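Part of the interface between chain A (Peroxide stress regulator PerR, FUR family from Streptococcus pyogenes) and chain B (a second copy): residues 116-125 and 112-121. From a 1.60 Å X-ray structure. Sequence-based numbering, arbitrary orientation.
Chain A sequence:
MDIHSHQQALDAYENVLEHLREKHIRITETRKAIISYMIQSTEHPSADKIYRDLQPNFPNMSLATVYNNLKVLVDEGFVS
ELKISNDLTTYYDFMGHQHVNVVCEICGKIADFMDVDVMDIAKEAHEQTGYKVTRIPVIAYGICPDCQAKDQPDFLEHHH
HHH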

ATOM      1  N   VAL A 116       6.270   3.504   1.681  1.00 26.36           N
ATOM      2  CA  VAL A 116       6.982   2.730   0.670  1.00 30.37           C
ATOM      3  C   VAL A 116       6.103   1.581   0.179  1.00 28.76           C
ATOM      4  O   VAL A 116       6.543   0.743  -0.606  1.00 41.32           O
ATOM      5  CB  VAL A 116       8.312   2.164   1.209  1.00 28.64           C
ATOM      6  CG1 VAL A 116       9.279   3.290   1.546  1.00 37.95           C
ATOM      7  CG2 VAL A 116       8.062   1.279   2.424  1.00 34.07           C
ATOM      8  N   ASP A 117       4.851   1.561   0.630  1.00 27.95           N
ATOM      9  CA  ASP A 117       3.969   0.417   0.391  1.00 29.11           C
ATOM     10  C   ASP A 117       3.032   0.528  -0.819  1.00 31.50           C
ATOM     11  O   ASP A 117       2.721  -0.481  -1.450  1.00 29.65           O
ATOM     12  CB  ASP A 117       3.160   0.094   1.651  1.00 30.62           C
ATOM     13  CG  ASP A 117       4.016  -0.477   2.763  1.00 40.54           C
ATOM     14  OD1 ASP A 117       4.735  -1.468   2.513  1.00 35.61           O
ATOM     15  OD2 ASP A 117       3.977   0.069   3.884  1.00 31.71           O
ATOM     16  N   VAL A 118       2.575   1.737  -1.138  1.00 27.22           N
ATOM     17  CA  VAL A 118       1.608   1.913  -2.229  1.00 28.73           C
ATOM     18  C   VAL A 118       2.180   1.488  -3.585  1.00 33.20           C
ATOM     19  O   VAL A 118       1.445   1.026  -4.461  1.00 31.01           O
ATOM     20  CB  VAL A 118       1.054   3.358  -2.288  1.00 36.16           C
ATOM     21  CG1 VAL A 118       0.068   3.527  -3.437  1.00 32.81           C
ATOM     22  CG2 VAL A 118       0.375   3.706  -0.980  1.00 33.70           C
ATOM     23  N   MET A 119       3.492   1.621  -3.750  1.00 28.11           N
ATOM     24  CA  MET A 119       4.140   1.136  -4.964  1.00 31.31           C
ATOM     25  C   MET A 119       4.033  -0.383  -5.066  1.00 29.55           C
ATOM     26  O   MET A 119       3.967  -0.937  -6.165  1.00 30.85           O
ATOM     27  CB  MET A 119       5.605   1.576  -5.025  1.00 35.88           C
ATOM     28  CG  MET A 119       5.794   3.076  -5.196  1.00 43.37           C
ATOM     29  SD  MET A 119       7.359   3.494  -5.984  1.00 59.24           S
ATOM     30  CE  MET A 119       7.266   2.501  -7.475  1.00 45.42           C
ATOM     31  N   ASP A 120       4.021  -1.053  -3.917  1.00 30.59           N
ATOM     32  CA  ASP A 120       3.856  -2.505  -3.889  1.00 32.23           C
ATOM     33  C   ASP A 120       2.421  -2.911  -4.205  1.00 28.03           C
ATOM     34  O   ASP A 120       2.179  -3.978  -4.776  1.00 32.98           O
ATOM     35  CB  ASP A 120       4.297  -3.086  -2.543  1.00 39.08           C
ATOM     36  CG  ASP A 120       5.802  -3.121  -2.392  1.00 48.36           C
ATOM     37  OD1 ASP A 120       6.501  -3.024  -3.423  1.00 49.38           O
ATOM     38  OD2 ASP A 120       6.288  -3.256  -1.249  1.00 41.31           O
ATOM     39  N   ILE A 121       1.471  -2.057  -3.830  1.00 26.92           N
ATOM     40  CA  ILE A 121       0.075  -2.248  -4.203  1.00 25.18           C
ATOM     41  C   ILE A 121      -0.056  -2.214  -5.719  1.00 26.72           C
ATOM     42  O   ILE A 121      -0.716  -3.063  -6.317  1.00 25.69           O
ATOM     43  CB  ILE A 121      -0.826  -1.157  -3.595  1.00 25.82           C
ATOM     44  CG1 ILE A 121      -0.904  -1.312  -2.077  1.00 30.08           C
ATOM     45  CG2 ILE A 121      -2.224  -1.206  -4.203  1.00 32.52           C
ATOM     46  CD1 ILE A 121      -1.650  -0.191  -1.398  1.00 33.23           C
ATOM     47  N   ALA A 122       0.596  -1.229  -6.333  1.00 24.21           N
ATOM     48  CA  ALA A 122       0.582  -1.072  -7.785  1.00 25.41           C
ATOM     49  C   ALA A 122       1.098  -2.319  -8.502  1.00 25.48           C
ATOM     50  O   ALA A 122       0.539  -2.739  -9.517  1.00 23.44           O
ATOM     51  CB  ALA A 122       1.397   0.151  -8.192  1.00 27.33           C
ATOM     52  N   LYS A 123       2.163  -2.901  -7.966  1.00 24.38           N
ATOM     53  CA  LYS A 123       2.738  -4.124  -8.512  1.00 21.78           C
ATOM     54  C   LYS A 123       1.737  -5.274  -8.436  1.00 23.80           C
ATOM     55  O   LYS A 123       1.501  -5.978  -9.422  1.00 24.78           O
ATOM     56  CB  LYS A 123       4.011  -4.479  -7.743  1.00 31.85           C
ATOM     57  CG  LYS A 123       4.637  -5.809  -8.114  1.00 35.95           C
ATOM     58  CD  LYS A 123       5.199  -5.798  -9.520  1.00 45.06           C
ATOM     59  CE  LYS A 123       6.405  -6.718  -9.614  1.00 49.94           C
ATOM     60  NZ  LYS A 123       6.318  -7.669 -10.756  1.00 49.91           N
ATOM     61  N   GLU A 124       1.148  -5.455  -7.259  1.00 24.25           N
ATOM     62  CA  GLU A 124       0.172  -6.520  -7.043  1.00 23.35           C
ATOM     63  C   GLU A 124      -1.075  -6.314  -7.892  1.00 20.27           C
ATOM     64  O   GLU A 124      -1.644  -7.277  -8.420  1.00 22.10           O
ATOM     65  CB  GLU A 124      -0.205  -6.617  -5.563  1.00 26.84           C
ATOM     66  CG  GLU A 124       0.782  -7.421  -4.742  1.00 35.07           C
ATOM     67  CD  GLU A 124       0.939  -8.834  -5.266  1.00 48.83           C
ATOM     68  OE1 GLU A 124      -0.093  -9.506  -5.480  1.00 44.17           O
ATOM     69  OE2 GLU A 124       2.091  -9.267  -5.475  1.00 54.16           O
ATOM     70  N   ALA A 125      -1.491  -5.058  -8.021  1.00 20.12           N
ATOM     71  CA  ALA A 125      -2.638  -4.711  -8.848  1.00 19.82           C
ATOM     72  C   ALA A 125      -2.404  -5.143 -10.293  1.00 24.34           C
ATOM     73  O   ALA A 125      -3.298  -5.697 -10.939  1.00 24.01           O
ATOM     74  CB  ALA A 125      -2.924  -3.211  -8.771  1.00 25.31           C
TER
ATOM     75  N   ASP B 112     -10.869  -6.419  -9.479  1.00 25.48           N
ATOM     76  CA  ASP B 112     -10.413  -6.311  -8.100  1.00 25.27           C
ATOM     77  C   ASP B 112      -9.248  -7.252  -7.837  1.00 26.50           C
ATOM     78  O   ASP B 112      -9.075  -8.254  -8.532  1.00 26.74           O
ATOM     79  CB  ASP B 112     -11.557  -6.567  -7.113  1.00 26.88           C
ATOM     80  CG  ASP B 112     -12.169  -7.944  -7.269  1.00 34.24           C
ATOM     81  OD1 ASP B 112     -11.674  -8.889  -6.625  1.00 30.11           O
ATOM     82  OD2 ASP B 112     -13.148  -8.075  -8.033  1.00 34.46           O
ATOM     83  N   PHE B 113      -8.438  -6.913  -6.840  1.00 22.63           N
ATOM     84  CA  PHE B 113      -7.297  -7.737  -6.465  1.00 22.73           C
ATOM     85  C   PHE B 113      -7.173  -7.844  -4.948  1.00 24.25           C
ATOM     86  O   PHE B 113      -7.742  -7.039  -4.206  1.00 22.69           O
ATOM     87  CB  PHE B 113      -6.001  -7.192  -7.080  1.00 25.80           C
ATOM     88  CG  PHE B 113      -5.575  -5.857  -6.530  1.00 22.45           C
ATOM     89  CD1 PHE B 113      -4.584  -5.777  -5.566  1.00 24.34           C
ATOM     90  CD2 PHE B 113      -6.158  -4.685  -6.982  1.00 23.70           C
ATOM     91  CE1 PHE B 113      -4.185  -4.552  -5.057  1.00 27.50           C
ATOM     92  CE2 PHE B 113      -5.763  -3.456  -6.479  1.00 25.68           C
ATOM     93  CZ  PHE B 113      -4.776  -3.391  -5.518  1.00 28.76           C
ATOM     94  N   MET B 114      -6.430  -8.846  -4.494  1.00 20.93           N
ATOM     95  CA  MET B 114      -6.235  -9.072  -3.069  1.00 22.58           C
ATOM     96  C   MET B 114      -5.042  -8.292  -2.558  1.00 23.45           C
ATOM     97  O   MET B 114      -3.941  -8.405  -3.097  1.00 24.39           O
ATOM     98  CB  MET B 114      -6.008 -10.555  -2.796  1.00 24.03           C
ATOM     99  CG  MET B 114      -5.987 -10.911  -1.323  1.00 25.02           C
ATOM    100  SD  MET B 114      -5.920 -12.693  -1.071  1.00 32.66           S
ATOM    101  CE  MET B 114      -4.154 -12.961  -0.934  1.00 37.31           C
ATOM    102  N   ASP B 115      -5.261  -7.513  -1.504  1.00 25.16           N
ATOM    103  CA  ASP B 115      -4.211  -6.674  -0.948  1.00 24.45           C
ATOM    104  C   ASP B 115      -3.883  -7.016   0.502  1.00 24.42           C
ATOM    105  O   ASP B 115      -4.778  -7.258   1.309  1.00 26.13           O
ATOM    106  CB  ASP B 115      -4.621  -5.207  -1.034  1.00 23.66           C
ATOM    107  CG  ASP B 115      -3.741  -4.314  -0.193  1.00 29.31           C
ATOM    108  OD1 ASP B 115      -4.210  -3.834   0.858  1.00 30.76           O
ATOM    109  OD2 ASP B 115      -2.574  -4.108  -0.577  1.00 27.43           O
ATOM    110  N   VAL B 116      -2.593  -7.027   0.824  1.00 33.55           N
ATOM    111  CA  VAL B 116      -2.139  -7.173   2.203  1.00 36.02           C
ATOM    112  C   VAL B 116      -1.250  -5.994   2.598  1.00 32.06           C
ATOM    113  O   VAL B 116      -0.614  -6.007   3.653  1.00 40.28           O
ATOM    114  CB  VAL B 116      -1.353  -8.485   2.408  1.00 38.75           C
ATOM    115  CG1 VAL B 116      -2.221  -9.688   2.070  1.00 41.02           C
ATOM    116  CG2 VAL B 116      -0.084  -8.487   1.564  1.00 46.76           C
ATOM    117  N   ASP B 117      -1.217  -4.967   1.753  1.00 29.90           N
ATOM    118  CA  ASP B 117      -0.263  -3.871   1.926  1.00 30.36           C
ATOM    119  C   ASP B 117      -0.811  -2.640   2.653  1.00 31.14           C
ATOM    120  O   ASP B 117      -0.065  -1.950   3.348  1.00 32.25           O
ATOM    121  CB  ASP B 117       0.337  -3.462   0.577  1.00 32.06           C
ATOM    122  CG  ASP B 117       1.341  -4.475   0.053  1.00 41.05           C
ATOM    123  OD1 ASP B 117       2.158  -4.972   0.856  1.00 35.17           O
ATOM    124  OD2 ASP B 117       1.311  -4.776  -1.159  1.00 36.19           O
ATOM    125  N   VAL B 118      -2.099  -2.355   2.487  1.00 33.98           N
ATOM    126  CA  VAL B 118      -2.696  -1.167   3.103  1.00 34.29           C
ATOM    127  C   VAL B 118      -2.636  -1.200   4.632  1.00 36.75           C
ATOM    128  O   VAL B 118      -2.499  -0.161   5.274  1.00 34.51           O
ATOM    129  CB  VAL B 118      -4.139  -0.922   2.598  1.00 35.47           C
ATOM    130  CG1 VAL B 118      -4.837   0.177   3.400  1.00 29.01           C
ATOM    131  CG2 VAL B 118      -4.114  -0.556   1.127  1.00 32.91           C
ATOM    132  N   MET B 119      -2.716  -2.391   5.217  1.00 30.39           N
ATOM    133  CA  MET B 119      -2.583  -2.509   6.662  1.00 31.77           C
ATOM    134  C   MET B 119      -1.197  -2.048   7.117  1.00 33.73           C
ATOM    135  O   MET B 119      -1.050  -1.450   8.183  1.00 29.23           O
ATOM    136  CB  MET B 119      -2.852  -3.940   7.127  1.00 28.77           C
ATOM    137  CG  MET B 119      -2.625  -4.150   8.621  1.00 51.78           C
ATOM    138  SD  MET B 119      -4.081  -4.756   9.494  1.00 69.23           S
ATOM    139  CE  MET B 119      -5.275  -3.494   9.086  1.00 39.25           C
ATOM    140  N   ASP B 120      -0.184  -2.315   6.301  1.00 34.18           N
ATOM    141  CA  ASP B 120       1.163  -1.839   6.601  1.00 34.64           C
ATOM    142  C   ASP B 120       1.241  -0.318   6.492  1.00 29.56           C
ATOM    143  O   ASP B 120       2.011   0.326   7.210  1.00 31.92           O
ATOM    144  CB  ASP B 120       2.198  -2.510   5.694  1.00 36.20           C
ATOM    145  CG  ASP B 120       2.504  -3.934   6.116  1.00 39.65           C
ATOM    146  OD1 ASP B 120       2.417  -4.227   7.327  1.00 50.42           O
ATOM    147  OD2 ASP B 120       2.836  -4.762   5.241  1.00 43.12           O
ATOM    148  N   ILE B 121       0.440   0.250   5.594  1.00 28.96           N
ATOM    149  CA  ILE B 121       0.321   1.696   5.468  1.00 26.98           C
ATOM    150  C   ILE B 121      -0.304   2.255   6.736  1.00 27.77           C
ATOM    151  O   ILE B 121       0.131   3.276   7.258  1.00 24.97           O
ATOM    152  CB  ILE B 121      -0.565   2.087   4.267  1.00 30.70           C
ATOM    153  CG1 ILE B 121       0.048   1.581   2.964  1.00 29.49           C
ATOM    154  CG2 ILE B 121      -0.774   3.591   4.205  1.00 32.67           C
ATOM    155  CD1 ILE B 121      -0.825   1.822   1.770  1.00 33.76           C
TER
HETATM  156  O   HOH W   1       3.949  -3.746   2.726  1.00 45.02           O

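This is a mainly apolar contact between two copies of one protein, with no direct hydrogen bond across it and a water held between two aspartates at its polar margin. At its centre the isoleucines meet tip to tip, Ile121(A) CD1 lying 3.8 Å from Ile121(B) CD1. Each also packs on the valine of the other chain: Ile121(A) CD1 is 3.5 Å from Val118(B) CG2, and Val118(A) CG2 is 3.5 Å from Ile121(B) CD1, so the pairing is reciprocal. Both isoleucines have chi1 m and chi2 t, and their ends come nearer the partner than their sideways CA-to-CB bonds suggest.

Phe113(B) extends the apolar surface along helix A. Ala125(A) covers one ring face, its CA 3.8 Å from the ring centroid and 6° off the normal, a CH-pi contact; Ile121(A) CG2 meets the ring edge, 3.6 Å from CZ of Phe113(B).

The Asp117 residues point toward the opposing stretch, and water 1 lies 2.4 Å from Asp117(A) OD1, notably short, and 2.9 Å from Asp117(B) OD1, placed to donate to either; with more acceptors in reach than it has protons, it need not serve both at once. Within chain B, Asp115(B) braces the turn into the helix: its OD2 accepts from Asp117(B) N (2.8 Å) and its OD1 from Val118(B) N (3.0 Å), while OD2 also lies 3.6 Å from Ile121(A) CG1.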